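Long-range contacts in HTH-type transcriptional regulator LysG (PDB 3ISP), which binds DNA as a homodimeric LysR-type regulator and probably activates expression of the exporter LysE while repressing its own: residues P167-P172 / V255-I260; A186-P191 / R212-P217; S105-F110 / E242-S247. One frame throughout, in Å; residues are numbered along the deposited sequence.

Overall arrangement
All three contacts lie in the regulatory, LysR substrate-binding part of the chain. From the N terminus, the first segment met is 105-110, on the C-terminal side of helix 103-107; contact 3 closes only when helix 242-251 arrives. The end of strand 155-169 and the start of helix 171-177 make up 167-172, which waits for 255-260 to complete contact 1. Contact 2 forms within both of these long loops, joining the connections on either side of helix 201-210. Contacts 1 and 3 cross, their segments alternating along the chain; a short turn separates helix 242-251 from strand 255-271. Centres of contacts 1 and 2 are about 15 Å apart; those of contacts 2 and 3, both touching the second subunit, about 26 Å.

Contact 1 of 3, residues P167-P172 / V255-I260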
ATOM      1  N   PRO A 167     -14.572  27.312   7.514  1.00 52.19           N
ATOM      2  CA  PRO A 167     -14.007  26.704   8.727  1.00 56.53           C
ATOM      3  C   PRO A 167     -14.937  26.967   9.906  1.00 57.50           C
ATOM      4  O   PRO A 167     -15.071  28.125  10.300  1.00 57.03           O
ATOM      5  CB  PRO A 167     -12.702  27.476   8.945  1.00 53.83           C
ATOM      6  CG  PRO A 167     -12.635  28.505   7.830  1.00 59.68           C
ATOM      7  CD  PRO A 167     -14.007  28.637   7.253  1.00 53.09           C
ATOM      8  N   VAL A 168     -15.573  25.935  10.453  1.00 50.65           N
ATOM      9  CA  VAL A 168     -16.598  26.174  11.455  1.00 55.45           C
ATOM     10  C   VAL A 168     -16.476  25.330  12.725  1.00 58.82           C
ATOM     11  O   VAL A 168     -15.616  24.449  12.829  1.00 58.60           O
ATOM     12  CB  VAL A 168     -18.018  26.034  10.866  1.00 54.84           C
ATOM     13  CG1 VAL A 168     -18.341  27.209   9.993  1.00 47.94           C
ATOM     14  CG2 VAL A 168     -18.140  24.743  10.096  1.00 56.31           C
ATOM     15  N   ALA A 169     -17.342  25.642  13.690  1.00 54.20           N
ATOM     16  CA  ALA A 169     -17.404  24.970  14.982  1.00 53.05           C
ATOM     17  C   ALA A 169     -18.599  25.512  15.740  1.00 56.38           C
ATOM     18  O   ALA A 169     -19.194  26.511  15.340  1.00 58.19           O
ATOM     19  CB  ALA A 169     -16.133  25.205  15.782  1.00 53.54           C
ATOM     20  N   SER A 170     -18.949  24.853  16.837  1.00 57.31           N
ATOM     21  CA  SER A 170     -20.032  25.311  17.691  1.00 55.41           C
ATOM     22  C   SER A 170     -19.502  26.378  18.632  1.00 56.75           C
ATOM     23  O   SER A 170     -18.295  26.448  18.877  1.00 59.23           O
ATOM     24  CB  SER A 170     -20.575  24.148  18.502  1.00 55.68           C
ATOM     25  OG  SER A 170     -19.598  23.726  19.432  1.00 61.50           O
ATOM     26  N   ARG A 171     -20.398  27.204  19.162  1.00 57.12           N
ATOM     27  CA  ARG A 171     -19.996  28.321  20.017  1.00 62.63           C
ATOM     28  C   ARG A 171     -19.259  27.865  21.280  1.00 60.98           C
ATOM     29  O   ARG A 171     -18.246  28.468  21.661  1.00 57.80           O
ATOM     30  CB  ARG A 171     -21.198  29.205  20.374  1.00 66.58           C
ATOM     31  CG  ARG A 171     -22.171  29.402  19.234  1.00 65.79           C
ATOM     32  CD  ARG A 171     -22.917  30.716  19.340  1.00 74.11           C
ATOM     33  NE  ARG A 171     -23.752  30.936  18.158  1.00 75.48           N
ATOM     34  CZ  ARG A 171     -23.905  32.112  17.553  1.00 78.50           C
ATOM     35  NH1 ARG A 171     -23.269  33.186  18.008  1.00 71.09           N
ATOM     36  NH2 ARG A 171     -24.685  32.212  16.481  1.00 81.86           N
ATOM     37  N   PRO A 172     -19.766  26.804  21.935  1.00 59.31           N
ATOM     38  CA  PRO A 172     -19.016  26.219  23.052  1.00 60.70           C
ATOM     39  C   PRO A 172     -17.575  25.911  22.660  1.00 60.05           C
ATOM     40  O   PRO A 172     -16.664  26.263  23.412  1.00 63.97           O
ATOM     41  CB  PRO A 172     -19.786  24.935  23.349  1.00 54.55           C
ATOM     42  CG  PRO A 172     -21.190  25.268  22.982  1.00 54.55           C
ATOM     43  CD  PRO A 172     -21.081  26.159  21.768  1.00 57.18           C
ATOM     44  N   VAL A 255     -20.582  28.526  14.434  1.00 53.00           N
ATOM     45  CA  VAL A 255     -20.022  29.839  14.117  1.00 58.51           C
ATOM     46  C   VAL A 255     -18.711  29.749  13.324  1.00 64.11           C
ATOM     47  O   VAL A 255     -17.860  28.894  13.599  1.00 63.41           O
ATOM     48  CB  VAL A 255     -19.751  30.688  15.381  1.00 60.42           C
ATOM     49  CG1 VAL A 255     -21.050  31.032  16.081  1.00 64.52           C
ATOM     50  CG2 VAL A 255     -18.782  29.968  16.309  1.00 56.37           C
ATOM     51  N   ARG A 256     -18.537  30.647  12.354  1.00 58.78           N
ATOM     52  CA  ARG A 256     -17.270  30.718  11.639  1.00 61.10           C
ATOM     53  C   ARG A 256     -16.114  30.990  12.583  1.00 60.41           C
ATOM     54  O   ARG A 256     -16.101  31.990  13.277  1.00 65.07           O
ATOM     55  CB  ARG A 256     -17.302  31.788  10.552  1.00 67.88           C
ATOM     56  CG  ARG A 256     -18.089  31.399   9.319  1.00 65.61           C
ATOM     57  CD  ARG A 256     -17.890  32.411   8.198  1.00 68.49           C
ATOM     58  NE  ARG A 256     -16.546  32.361   7.624  1.00 67.06           N
ATOM     59  CZ  ARG A 256     -16.261  32.711   6.371  1.00 67.41           C
ATOM     60  NH1 ARG A 256     -17.228  33.128   5.567  1.00 65.56           N
ATOM     61  NH2 ARG A 256     -15.015  32.644   5.919  1.00 67.34           N
ATOM     62  N   VAL A 257     -15.153  30.079  12.583  1.00 61.16           N
ATOM     63  CA  VAL A 257     -13.907  30.180  13.328  1.00 58.77           C
ATOM     64  C   VAL A 257     -13.025  31.337  12.856  1.00 63.51           C
ATOM     65  O   VAL A 257     -12.264  31.916  13.631  1.00 60.36           O
ATOM     66  CB  VAL A 257     -13.135  28.862  13.161  1.00 62.76           C
ATOM     67  CG1 VAL A 257     -11.618  29.075  13.211  1.00 58.73           C
ATOM     68  CG2 VAL A 257     -13.623  27.842  14.186  1.00 59.51           C
ATOM     69  N   CYS A 258     -13.107  31.657  11.572  1.00 68.04           N
ATOM     70  CA  CYS A 258     -12.373  32.798  11.030  1.00 70.11           C
ATOM     71  C   CYS A 258     -12.899  33.225   9.655  1.00 73.74           C
ATOM     72  O   CYS A 258     -13.782  32.584   9.080  1.00 71.20           O
ATOM     73  CB  CYS A 258     -10.851  32.554  11.008  1.00 67.76           C
ATOM     74  SG  CYS A 258     -10.216  31.431   9.731  1.00 68.33           S
ATOM     75  N   ASP A 259     -12.341  34.316   9.145  1.00 74.63           N
ATOM     76  CA  ASP A 259     -12.884  35.011   7.993  1.00 69.28           C
ATOM     77  C   ASP A 259     -12.485  34.382   6.650  1.00 72.05           C
ATOM     78  O   ASP A 259     -13.041  34.725   5.604  1.00 71.33           O
ATOM     79  CB  ASP A 259     -12.427  36.463   8.046  1.00 75.07           C
ATOM     80  CG  ASP A 259     -13.478  37.411   7.538  1.00 92.83           C
ATOM     81  OD1 ASP A 259     -14.653  36.978   7.437  1.00 88.90           O
ATOM     82  OD2 ASP A 259     -13.130  38.578   7.242  1.00 92.00           O
ATOM     83  N   ILE A 260     -11.530  33.458   6.688  1.00 66.70           N
ATOM     84  CA  ILE A 260     -11.027  32.813   5.482  1.00 64.58           C
ATOM     85  C   ILE A 260     -11.901  31.657   5.005  1.00 64.24           C
ATOM     86  O   ILE A 260     -12.635  31.066   5.787  1.00 69.83           O
ATOM     87  CB  ILE A 260      -9.639  32.244   5.724  1.00 63.51           C
ATOM     88  CG1 ILE A 260      -8.788  33.247   6.499  1.00 61.73           C
ATOM     89  CG2 ILE A 260      -8.994  31.844   4.404  1.00 66.45           C
ATOM     90  CD1 ILE A 260      -7.367  32.801   6.680  1.00 66.30           C
TER
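Val255 and Arg171 meet in the LysR substrate-binding domain, a fold of the periplasmic-binding-protein type, where the end of strand 155-169 and the start of helix 171-177 meet the loosely paired beginning of 255-271. The methyl CG1 of Val255 is the bump here: it stands over the centre of the Arg171 guanidinium, 3.3 Å above its plane, and the two side chains cross at about a right angle. Arg171 CG lies beside its backbone N (chi1 -39°), and the chain runs extended from there to NE, which is hydrogen-bonded to Gly252 O, so that the flat group is held across the methyl. The other branch of Val255, CG2, leans toward Ala169 O.

Two backbone bonds link the segments. Val255 N reaches Ala169 O at 2.6 Å, nearly straight at 172°, and Val257 N gives to Pro167 O at 3.0 Å. The return bond from Ala169 N to Val255 O is weak. Next to them Val257 turns a methyl inward: its CG2 lies 4.0 Å from Ala169 CB, while Leu178, Phe182 and Trp237 pack on the same side chain.

At the other end the Pro167 ring fits into the bend made by Arg256 to Ile260. Its CG is 4.2 Å from Cys258 SG, and Leu205 of helix 201-210 and Met239 also touch the ring. Arg256 curls back over its own segment, its NE bonded to Cys258 O at 3.1 Å. Pro167 CD approaches the carbonyl that closes this bend, Ile260 O, at 3.2 Å.

Contact 2 of 3, residues A186-P191 / R212-P217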
ATOM      1  N   ALA A 186      -3.381  29.487  19.194  1.00 82.65           N
ATOM      2  CA  ALA A 186      -4.666  28.881  19.515  1.00 81.13           C
ATOM      3  C   ALA A 186      -4.938  27.694  18.597  1.00 77.82           C
ATOM      4  O   ALA A 186      -5.447  26.668  19.041  1.00 75.65           O
ATOM      5  CB  ALA A 186      -5.786  29.907  19.411  1.00 76.28           C
ATOM      6  N   ALA A 187      -4.575  27.838  17.323  1.00 75.81           N
ATOM      7  CA  ALA A 187      -4.821  26.798  16.325  1.00 76.32           C
ATOM      8  C   ALA A 187      -3.918  25.581  16.499  1.00 76.00           C
ATOM      9  O   ALA A 187      -4.208  24.504  15.977  1.00 76.24           O
ATOM     10  CB  ALA A 187      -4.688  27.363  14.919  1.00 77.44           C
ATOM     11  N   ALA A 188      -2.824  25.759  17.230  1.00 76.99           N
ATOM     12  CA  ALA A 188      -1.932  24.657  17.560  1.00 73.18           C
ATOM     13  C   ALA A 188      -2.493  23.840  18.717  1.00 71.05           C
ATOM     14  O   ALA A 188      -2.051  22.719  18.967  1.00 66.41           O
ATOM     15  CB  ALA A 188      -0.565  25.185  17.921  1.00 78.86           C
ATOM     16  N   LYS A 189      -3.467  24.406  19.426  1.00 73.49           N
ATOM     17  CA  LYS A 189      -4.027  23.744  20.601  1.00 76.56           C
ATOM     18  C   LYS A 189      -5.479  23.291  20.423  1.00 72.60           C
ATOM     19  O   LYS A 189      -5.853  22.210  20.871  1.00 69.37           O
ATOM     20  CB  LYS A 189      -3.880  24.623  21.846  1.00 72.34           C
ATOM     21  CG  LYS A 189      -2.436  24.913  22.212  1.00 78.23           C
ATOM     22  CD  LYS A 189      -2.317  25.454  23.629  1.00 87.84           C
ATOM     23  CE  LYS A 189      -3.059  26.772  23.784  1.00 90.73           C
ATOM     24  NZ  LYS A 189      -3.158  27.193  25.216  1.00108.54           N
ATOM     25  N   ALA A 190      -6.293  24.111  19.771  1.00 68.55           N
ATOM     26  CA  ALA A 190      -7.682  23.745  19.523  1.00 69.19           C
ATOM     27  C   ALA A 190      -7.760  22.474  18.677  1.00 68.78           C
ATOM     28  O   ALA A 190      -7.059  22.348  17.672  1.00 68.54           O
ATOM     29  CB  ALA A 190      -8.427  24.889  18.840  1.00 66.58           C
ATOM     30  N   PRO A 191      -8.603  21.517  19.089  1.00 65.28           N
ATOM     31  CA  PRO A 191      -8.740  20.296  18.288  1.00 64.35           C
ATOM     32  C   PRO A 191      -9.365  20.575  16.924  1.00 57.54           C
ATOM     33  O   PRO A 191     -10.397  21.234  16.849  1.00 58.14           O
ATOM     34  CB  PRO A 191      -9.682  19.430  19.137  1.00 58.25           C
ATOM     35  CG  PRO A 191      -9.485  19.917  20.518  1.00 60.16           C
ATOM     36  CD  PRO A 191      -9.281  21.398  20.389  1.00 60.83           C
ATOM     37  N   ARG A 212       1.854  29.098   6.857  1.00 91.23           N
ATOM     38  CA  ARG A 212       2.710  28.096   7.474  1.00 96.39           C
ATOM     39  C   ARG A 212       1.999  26.743   7.491  1.00 96.26           C
ATOM     40  O   ARG A 212       1.375  26.345   6.507  1.00 91.90           O
ATOM     41  CB  ARG A 212       3.053  28.528   8.904  1.00 95.78           C
ATOM     42  CG  ARG A 212       4.275  27.858   9.519  1.00 96.10           C
ATOM     43  CD  ARG A 212       4.273  28.058  11.030  1.00 96.62           C
ATOM     44  NE  ARG A 212       3.870  29.415  11.393  1.00 95.91           N
ATOM     45  CZ  ARG A 212       3.558  29.800  12.628  1.00101.79           C
ATOM     46  NH1 ARG A 212       3.206  31.060  12.864  1.00 95.53           N
ATOM     47  NH2 ARG A 212       3.596  28.926  13.628  1.00100.75           N
ATOM     48  N   ALA A 213       2.095  26.046   8.621  1.00 95.48           N
ATOM     49  CA  ALA A 213       1.467  24.740   8.800  1.00 96.11           C
ATOM     50  C   ALA A 213       1.622  24.341  10.255  1.00 98.87           C
ATOM     51  O   ALA A 213       2.742  24.265  10.771  1.00 98.31           O
ATOM     52  CB  ALA A 213       2.096  23.692   7.889  1.00 90.79           C
ATOM     53  N   ILE A 214       0.492  24.084  10.909  1.00 95.56           N
ATOM     54  CA  ILE A 214       0.454  23.883  12.351  1.00 86.59           C
ATOM     55  C   ILE A 214      -0.036  22.482  12.703  1.00 81.26           C
ATOM     56  O   ILE A 214      -1.157  22.120  12.364  1.00 83.17           O
ATOM     57  CB  ILE A 214      -0.531  24.880  12.990  1.00 84.69           C
ATOM     58  CG1 ILE A 214      -0.463  26.235  12.280  1.00 79.44           C
ATOM     59  CG2 ILE A 214      -0.303  24.984  14.503  1.00 83.15           C
ATOM     60  CD1 ILE A 214       0.883  26.898  12.364  1.00 88.31           C
ATOM     61  N   THR A 215       0.777  21.689  13.389  1.00 75.02           N
ATOM     62  CA  THR A 215       0.263  20.412  13.878  1.00 76.47           C
ATOM     63  C   THR A 215      -0.564  20.586  15.164  1.00 74.56           C
ATOM     64  O   THR A 215      -0.181  21.321  16.086  1.00 74.17           O
ATOM     65  CB  THR A 215       1.366  19.340  14.034  1.00 78.03           C
ATOM     66  OG1 THR A 215       2.321  19.756  15.018  1.00 78.25           O
ATOM     67  CG2 THR A 215       2.065  19.101  12.695  1.00 68.41           C
ATOM     68  N   ARG A 216      -1.711  19.916  15.200  1.00 72.34           N
ATOM     69  CA  ARG A 216      -2.684  20.077  16.281  1.00 68.98           C
ATOM     70  C   ARG A 216      -3.324  18.750  16.651  1.00 67.87           C
ATOM     71  O   ARG A 216      -3.124  17.744  15.967  1.00 69.87           O
ATOM     72  CB  ARG A 216      -3.780  21.042  15.841  1.00 63.72           C
ATOM     73  CG  ARG A 216      -4.417  20.656  14.517  1.00 68.06           C
ATOM     74  CD  ARG A 216      -4.809  21.886  13.723  1.00 67.66           C
ATOM     75  NE  ARG A 216      -5.319  21.592  12.378  1.00 63.96           N
ATOM     76  CZ  ARG A 216      -4.614  21.022  11.409  1.00 59.18           C
ATOM     77  NH1 ARG A 216      -3.371  20.629  11.625  1.00 66.03           N
ATOM     78  NH2 ARG A 216      -5.163  20.824  10.229  1.00 61.55           N
ATOM     79  N   PRO A 217      -4.091  18.731  17.747  1.00 66.22           N
ATOM     80  CA  PRO A 217      -4.914  17.541  17.986  1.00 67.47           C
ATOM     81  C   PRO A 217      -6.018  17.476  16.938  1.00 67.62           C
ATOM     82  O   PRO A 217      -6.719  18.467  16.721  1.00 66.95           O
ATOM     83  CB  PRO A 217      -5.508  17.794  19.379  1.00 62.79           C
ATOM     84  CG  PRO A 217      -5.362  19.267  19.587  1.00 71.30           C
ATOM     85  CD  PRO A 217      -4.069  19.614  18.921  1.00 66.85           C
TER
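Ile214 CG1 is rotated beside its backbone N (chi1 -37°), which leaves the methyl CG2 anti to that N and directed at Ala188, whose CB it meets at 3.4 Å. Arg216 CG sits between its backbone N and carbonyl carbon (chi1 53°), and the bend at chi2 then brings CD to Ala187 O, which Arg216 CB, fixed by the backbone, also meets at 3.5 Å. These two side chains reach across a pair of loops in the LysR substrate-binding domain, one leading into helix 201-210 and the other leaving it. Neither segment is a regular helix or strand, and the joint rests on van der Waals contact of methyls, methylenes and proline rings with one another and with backbone carbonyls.

The 186-191 side begins as a helix-like turn. Ala186 O accepts from both Lys189 N and Ala190 N, the latter at 2.8 Å. The carbonyls of Ala187, Ala188 and Lys189 face Arg216 and Pro217. Beyond the aliphatic part of Arg216 the guanidinium leads away to helix 201-210, where NH2 forms a salt bridge with Asp203; one end of the side chain thus packs on the opposing loop while the other ties its own loop to the helix.

Pro217 buries more surface here than any other residue. Its CG lies 3.2 Å from Lys189 O, and the same CG lies 4.3 Å from CG of Pro191. Arg94 and Leu121 of the second subunit pack on Pro191 and Pro217 respectively, so this joint borders the dimer contact. The last touch is a C-H...O contact, Pro191 CA to Pro217 O at 3.1 Å, with an angle of 138° at the hydrogen.

Contact 3 of 3, residues S105-F110 / E242-S247; sequences SMATWF and EKLAAS
Lys243 and Leu244, neighbours in the first turn of helix 242-251, take hold of Thr108, at the C-terminal side of helix 103-107. Glu242 opens the segment, its side chain packed on Arg164 and Leu166 of strand 155-169. Lys243 comes next. Its CG is anti to the backbone N (chi1 -166°), and the aliphatic chain slides past Thr108 in the opposite direction, CD against Thr108 CB at 3.4 Å and CB 3.7 Å from Thr108 CG2. The chain is extended out to CE, which carries the methylenes past Thr108; chi4 then turns NZ aside.

Leu244 follows, crossing Thr108 at about a right angle. Both its methyls come up to the threonine methyl: CD1 is 3.4 Å and CD2 3.8 Å from Thr108 CG2. CD2 also reaches Ala107 CB at 4.0 Å. Thr108 OG1 is bound to Asp104 O, which leaves CG2 as the branch facing the helix. The helix continues past Leu244.

In LysR-type domains the two lobes are joined by crossing strands, and this contact probably bridges the two lobes. Helix 103-107 carries Trp109 and Phe110 behind it, packed on strand 143-146 and helix 276-288. Glu225 of the second subunit packs on Met106 and Ala107 of helix 103-107.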
ATOM      1  N   SER A 105     -20.406  16.435  -2.268  1.00 47.32           N
ATOM      2  CA  SER A 105     -21.378  16.750  -3.313  1.00 48.29           C
ATOM      3  C   SER A 105     -22.695  16.030  -3.113  1.00 49.84           C
ATOM      4  O   SER A 105     -23.755  16.582  -3.407  1.00 52.89           O
ATOM      5  CB  SER A 105     -20.827  16.459  -4.708  1.00 47.49           C
ATOM      6  OG  SER A 105     -19.712  17.287  -5.005  1.00 51.11           O
ATOM      7  N   MET A 106     -22.636  14.795  -2.623  1.00 49.16           N
ATOM      8  CA  MET A 106     -23.856  14.016  -2.453  1.00 54.44           C
ATOM      9  C   MET A 106     -24.738  14.624  -1.367  1.00 55.55           C
ATOM     10  O   MET A 106     -25.958  14.576  -1.449  1.00 60.94           O
ATOM     11  CB  MET A 106     -23.549  12.540  -2.152  1.00 55.92           C
ATOM     12  CG  MET A 106     -24.784  11.701  -1.797  1.00 56.33           C
ATOM     13  SD  MET A 106     -26.029  11.566  -3.104  1.00 47.71           S
ATOM     14  CE  MET A 106     -25.110  10.660  -4.289  1.00 36.56           C
ATOM     15  N   ALA A 107     -24.120  15.208  -0.354  1.00 55.33           N
ATOM     16  CA  ALA A 107     -24.887  15.758   0.750  1.00 61.90           C
ATOM     17  C   ALA A 107     -25.476  17.122   0.409  1.00 63.83           C
ATOM     18  O   ALA A 107     -26.419  17.582   1.054  1.00 67.65           O
ATOM     19  CB  ALA A 107     -24.038  15.848   2.000  1.00 56.51           C
ATOM     20  N   THR A 108     -24.914  17.779  -0.592  1.00 53.34           N
ATOM     21  CA  THR A 108     -25.390  19.106  -0.925  1.00 55.49           C
ATOM     22  C   THR A 108     -26.135  19.110  -2.251  1.00 58.75           C
ATOM     23  O   THR A 108     -27.295  18.709  -2.324  1.00 65.68           O
ATOM     24  CB  THR A 108     -24.254  20.127  -0.923  1.00 52.43           C
ATOM     25  OG1 THR A 108     -23.248  19.725  -1.856  1.00 56.75           O
ATOM     26  CG2 THR A 108     -23.629  20.206   0.454  1.00 51.95           C
ATOM     27  N   TRP A 109     -25.460  19.519  -3.313  1.00 58.34           N
ATOM     28  CA  TRP A 109     -26.144  19.753  -4.573  1.00 49.94           C
ATOM     29  C   TRP A 109     -26.554  18.511  -5.354  1.00 54.73           C
ATOM     30  O   TRP A 109     -27.629  18.511  -5.958  1.00 57.04           O
ATOM     31  CB  TRP A 109     -25.317  20.679  -5.442  1.00 48.26           C
ATOM     32  CG  TRP A 109     -24.005  20.126  -5.835  1.00 50.10           C
ATOM     33  CD1 TRP A 109     -22.819  20.244  -5.166  1.00 46.83           C
ATOM     34  CD2 TRP A 109     -23.726  19.378  -7.021  1.00 51.35           C
ATOM     35  NE1 TRP A 109     -21.818  19.597  -5.860  1.00 46.40           N
ATOM     36  CE2 TRP A 109     -22.349  19.062  -7.003  1.00 46.49           C
ATOM     37  CE3 TRP A 109     -24.508  18.943  -8.094  1.00 45.45           C
ATOM     38  CZ2 TRP A 109     -21.745  18.338  -8.014  1.00 46.29           C
ATOM     39  CZ3 TRP A 109     -23.907  18.228  -9.092  1.00 48.38           C
ATOM     40  CH2 TRP A 109     -22.536  17.928  -9.049  1.00 46.83           C
ATOM     41  N   PHE A 110     -25.735  17.455  -5.339  1.00 51.00           N
ATOM     42  CA  PHE A 110     -25.953  16.323  -6.251  1.00 50.12           C
ATOM     43  C   PHE A 110     -27.325  15.666  -6.116  1.00 51.06           C
ATOM     44  O   PHE A 110     -27.876  15.148  -7.079  1.00 51.86           O
ATOM     45  CB  PHE A 110     -24.861  15.268  -6.099  1.00 52.68           C
ATOM     46  CG  PHE A 110     -24.813  14.270  -7.232  1.00 48.69           C
ATOM     47  CD1 PHE A 110     -23.953  14.449  -8.292  1.00 47.64           C
ATOM     48  CD2 PHE A 110     -25.619  13.146  -7.224  1.00 49.05           C
ATOM     49  CE1 PHE A 110     -23.911  13.531  -9.325  1.00 49.72           C
ATOM     50  CE2 PHE A 110     -25.571  12.228  -8.251  1.00 46.21           C
ATOM     51  CZ  PHE A 110     -24.724  12.421  -9.300  1.00 44.21           C
ATOM     52  N   GLU A 242     -20.352  25.065   2.397  1.00 50.21           N
ATOM     53  CA  GLU A 242     -21.229  26.128   2.851  1.00 50.01           C
ATOM     54  C   GLU A 242     -22.702  25.760   2.833  1.00 47.11           C
ATOM     55  O   GLU A 242     -23.421  26.126   3.746  1.00 56.23           O
ATOM     56  CB  GLU A 242     -21.005  27.420   2.075  1.00 52.62           C
ATOM     57  CG  GLU A 242     -21.909  28.535   2.528  1.00 51.69           C
ATOM     58  CD  GLU A 242     -21.863  29.724   1.606  1.00 56.07           C
ATOM     59  OE1 GLU A 242     -20.748  30.220   1.351  1.00 54.88           O
ATOM     60  OE2 GLU A 242     -22.941  30.162   1.144  1.00 58.17           O
ATOM     61  N   LYS A 243     -23.167  25.048   1.815  1.00 46.43           N
ATOM     62  CA  LYS A 243     -24.579  24.666   1.779  1.00 49.83           C
ATOM     63  C   LYS A 243     -24.997  24.009   3.100  1.00 54.84           C
ATOM     64  O   LYS A 243     -26.131  24.175   3.563  1.00 55.05           O
ATOM     65  CB  LYS A 243     -24.877  23.719   0.613  1.00 50.42           C
ATOM     66  CG  LYS A 243     -26.377  23.555   0.329  1.00 53.58           C
ATOM     67  CD  LYS A 243     -26.660  22.524  -0.760  1.00 66.22           C
ATOM     68  CE  LYS A 243     -28.115  22.575  -1.235  1.00 74.24           C
ATOM     69  NZ  LYS A 243     -29.115  22.351  -0.142  1.00 73.23           N
ATOM     70  N   LEU A 244     -24.063  23.266   3.694  1.00 53.30           N
ATOM     71  CA  LEU A 244     -24.292  22.497   4.918  1.00 50.07           C
ATOM     72  C   LEU A 244     -24.146  23.318   6.205  1.00 54.30           C
ATOM     73  O   LEU A 244     -24.745  22.987   7.230  1.00 54.22           O
ATOM     74  CB  LEU A 244     -23.319  21.315   4.964  1.00 53.11           C
ATOM     75  CG  LEU A 244     -23.804  19.930   4.551  1.00 52.47           C
ATOM     76  CD1 LEU A 244     -24.984  20.021   3.604  1.00 58.82           C
ATOM     77  CD2 LEU A 244     -22.667  19.106   3.950  1.00 47.47           C
ATOM     78  N   ALA A 245     -23.330  24.369   6.153  1.00 55.86           N
ATOM     79  CA  ALA A 245     -23.116  25.247   7.304  1.00 56.90           C
ATOM     80  C   ALA A 245     -24.195  26.313   7.355  1.00 59.04           C
ATOM     81  O   ALA A 245     -24.462  26.881   8.408  1.00 65.50           O
ATOM     82  CB  ALA A 245     -21.752  25.902   7.225  1.00 48.92           C
ATOM     83  N   ALA A 246     -24.806  26.576   6.206  1.00 55.53           N
ATOM     84  CA  ALA A 246     -25.793  27.633   6.078  1.00 58.12           C
ATOM     85  C   ALA A 246     -26.824  27.529   7.179  1.00 61.57           C
ATOM     86  O   ALA A 246     -27.189  28.526   7.787  1.00 68.32           O
ATOM     87  CB  ALA A 246     -26.471  27.565   4.720  1.00 54.17           C
ATOM     88  N   SER A 247     -27.283  26.312   7.439  1.00 60.68           N
ATOM     89  CA  SER A 247     -28.322  26.099   8.438  1.00 64.35           C
ATOM     90  C   SER A 247     -27.839  26.304   9.889  1.00 66.28           C
ATOM     91  O   SER A 247     -28.454  27.064  10.630  1.00 67.53           O
ATOM     92  CB  SER A 247     -28.989  24.728   8.245  1.00 66.43           C
ATOM     93  OG  SER A 247     -30.313  24.718   8.757  1.00 62.02           O
TER